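Side-chain contact in protein yjcS (Bacillus subtilis, PDB 1Q8B), which is of unknown function but belongs to the antibiotic biosynthesis monooxygenase family of dimeric alpha+beta barrel proteins, consistent with a catalytic role: residues 29-34 with 61-66. Residues are numbered along the deposited sequence; the frame is centred on the assembly and turned at random.
Sequences NEIMKE and RKIMLW
I63 reaches out from its strand with the delta methyl foremost, and that one carbon serves two neighbours on the helix. Its CG1 is anti to the carbonyl carbon (chi1 -64°) and the chain runs on extended, which carries CD1 to 3.7 Å from the CG2 branch of I31; the two isoleucines meet methyl to methyl, their side chains set obliquely. The CB of M32 does not aim at the strand, yet bends at chi2 (-50°) and chi3 fold the chain so that the selenium of this selenomethionine lies alongside I63, 3.8 Å from CD1 and 3.9 Å from CG1, the two side chains passing in opposite directions. These contacts form part of the packing of helix 28-42 on one face of the antiparallel four-stranded sheet, as in the ferredoxin-like subunit of dimeric alpha+beta barrels; I22 and F35 also touch I63 in this buried layer. The other branch of I31 serves a different partner: just before the strand, R61 bends at chi2 and chi3 toward the helix, and its NH2 passes I31 CD1 at 4.1 Å, the side chains crossing at about a right angle. Hydrogen bonds from that nitrogen to the backbone oxygens of S24 and K26 hold the guanidinium there, tying R61 to the loop that leads into helix 28-42.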
loop_
_atom_site.group_PDB
_atom_site.type_symbol
_atom_site.label_atom_id
_atom_site.label_comp_id
_atom_site.label_asym_id
_atom_site.label_seq_id
_atom_site.Cartn_x
_atom_site.Cartn_y
_atom_site.Cartn_z
ATOM N N ASN A 29 11.183 -7.003 22.643
ATOM C CA ASN A 29 12.286 -7.416 21.779
ATOM C C ASN A 29 11.739 -8.186 20.592
ATOM O O ASN A 29 12.154 -7.965 19.457
ATOM C CB ASN A 29 13.279 -8.307 22.532
ATOM C CG ASN A 29 13.809 -7.660 23.791
ATOM O OD1 ASN A 29 14.379 -6.563 23.748
ATOM N ND2 ASN A 29 13.627 -8.335 24.927
ATOM N N GLU A 30 10.815 -9.104 20.860
ATOM C CA GLU A 30 10.213 -9.895 19.798
ATOM C C GLU A 30 9.550 -8.947 18.804
ATOM O O GLU A 30 9.713 -9.083 17.586
ATOM C CB GLU A 30 9.158 -10.847 20.364
ATOM C CG GLU A 30 9.690 -11.927 21.297
ATOM C CD GLU A 30 8.604 -12.914 21.729
ATOM O OE1 GLU A 30 8.905 -13.805 22.556
ATOM O OE2 GLU A 30 7.452 -12.806 21.243
ATOM N N ILE A 31 8.802 -7.986 19.337
ATOM C CA ILE A 31 8.112 -7.009 18.509
ATOM C C ILE A 31 9.099 -6.208 17.669
ATOM O O ILE A 31 8.903 -6.041 16.466
ATOM C CB ILE A 31 7.265 -6.043 19.375
ATOM C CG1 ILE A 31 6.130 -6.821 20.061
ATOM C CG2 ILE A 31 6.712 -4.909 18.506
ATOM C CD1 ILE A 31 5.363 -6.029 21.111
HETATM N N MSE A 32 10.169 -5.725 18.291
HETATM C CA MSE A 32 11.154 -4.945 17.557
HETATM C C MSE A 32 11.834 -5.721 16.438
HETATM O O MSE A 32 12.224 -5.134 15.435
HETATM C CB MSE A 32 12.199 -4.359 18.506
HETATM C CG MSE A 32 11.707 -3.137 19.264
HETATM SE SE MSE A 32 10.899 -1.777 18.096
HETATM C CE MSE A 32 12.340 -1.563 16.815
ATOM N N LYS A 33 11.982 -7.035 16.598
ATOM C CA LYS A 33 12.604 -7.840 15.547
ATOM C C LYS A 33 11.751 -7.777 14.292
ATOM O O LYS A 33 12.272 -7.731 13.177
ATOM C CB LYS A 33 12.763 -9.295 15.989
ATOM C CG LYS A 33 13.951 -9.524 16.905
ATOM C CD LYS A 33 14.100 -10.994 17.264
ATOM C CE LYS A 33 15.389 -11.242 18.043
ATOM N NZ LYS A 33 15.466 -10.436 19.297
ATOM N N GLU A 34 10.434 -7.773 14.478
ATOM C CA GLU A 34 9.507 -7.696 13.356
ATOM C C GLU A 34 9.638 -6.339 12.695
ATOM O O GLU A 34 9.583 -6.227 11.470
ATOM C CB GLU A 34 8.067 -7.914 13.825
ATOM C CG GLU A 34 7.716 -9.372 13.987
ATOM C CD GLU A 34 7.969 -10.159 12.708
ATOM O OE1 GLU A 34 7.246 -9.935 11.712
ATOM O OE2 GLU A 34 8.902 -10.992 12.697
ATOM N N ARG A 61 5.809 1.252 26.170
ATOM C CA ARG A 61 5.152 0.343 25.234
ATOM C C ARG A 61 4.775 1.140 23.980
ATOM O O ARG A 61 3.607 1.184 23.571
ATOM C CB ARG A 61 3.904 -0.286 25.870
ATOM C CG ARG A 61 4.222 -1.219 27.031
ATOM C CD ARG A 61 4.992 -2.447 26.568
ATOM N NE ARG A 61 4.131 -3.390 25.858
ATOM C CZ ARG A 61 4.531 -4.574 25.403
ATOM N NH1 ARG A 61 5.788 -4.967 25.583
ATOM N NH2 ARG A 61 3.676 -5.363 24.767
ATOM N N LYS A 62 5.781 1.787 23.392
ATOM C CA LYS A 62 5.595 2.591 22.187
ATOM C C LYS A 62 6.789 2.427 21.261
ATOM O O LYS A 62 7.891 2.098 21.706
ATOM C CB LYS A 62 5.434 4.070 22.546
ATOM C CG LYS A 62 4.123 4.420 23.233
ATOM C CD LYS A 62 4.141 5.859 23.716
ATOM C CE LYS A 62 2.769 6.287 24.195
ATOM N NZ LYS A 62 2.196 5.270 25.108
ATOM N N ILE A 63 6.558 2.654 19.971
ATOM C CA ILE A 63 7.598 2.543 18.961
ATOM C C ILE A 63 7.556 3.802 18.115
ATOM O O ILE A 63 6.485 4.249 17.713
ATOM C CB ILE A 63 7.374 1.308 18.060
ATOM C CG1 ILE A 63 7.496 0.032 18.900
ATOM C CG2 ILE A 63 8.386 1.295 16.920
ATOM C CD1 ILE A 63 7.146 -1.229 18.149
HETATM N N MSE A 64 8.724 4.372 17.846
HETATM C CA MSE A 64 8.800 5.587 17.053
HETATM C C MSE A 64 9.254 5.314 15.624
HETATM O O MSE A 64 10.123 4.468 15.400
HETATM C CB MSE A 64 9.761 6.570 17.708
HETATM C CG MSE A 64 9.727 7.956 17.095
HETATM SE SE MSE A 64 8.199 9.051 17.615
HETATM C CE MSE A 64 8.273 8.776 19.529
ATOM N N LEU A 65 8.667 6.032 14.664
ATOM C CA LEU A 65 9.031 5.870 13.257
ATOM C C LEU A 65 9.485 7.184 12.626
ATOM O O LEU A 65 8.820 8.210 12.748
ATOM C CB LEU A 65 7.849 5.318 12.441
ATOM C CG LEU A 65 7.182 3.985 12.820
ATOM C CD1 LEU A 65 6.020 3.723 11.858
ATOM C CD2 LEU A 65 8.192 2.835 12.759
ATOM N N TRP A 66 10.636 7.134 11.964
ATOM C CA TRP A 66 11.202 8.284 11.259
ATOM C C TRP A 66 11.137 7.871 9.800
ATOM O O TRP A 66 11.755 6.875 9.424
ATOM C CB TRP A 66 12.671 8.510 11.639
ATOM C CG TRP A 66 12.899 9.014 13.038
ATOM C CD1 TRP A 66 11.970 9.559 13.879
ATOM C CD2 TRP A 66 14.155 9.082 13.731
ATOM N NE1 TRP A 66 12.570 9.965 15.047
ATOM C CE2 TRP A 66 13.910 9.683 14.986
ATOM C CE3 TRP A 66 15.463 8.693 13.414
ATOM C CZ2 TRP A 66 14.927 9.905 15.929
ATOM C CZ3 TRP A 66 16.478 8.917 14.353
ATOM C CH2 TRP A 66 16.200 9.518 15.594
#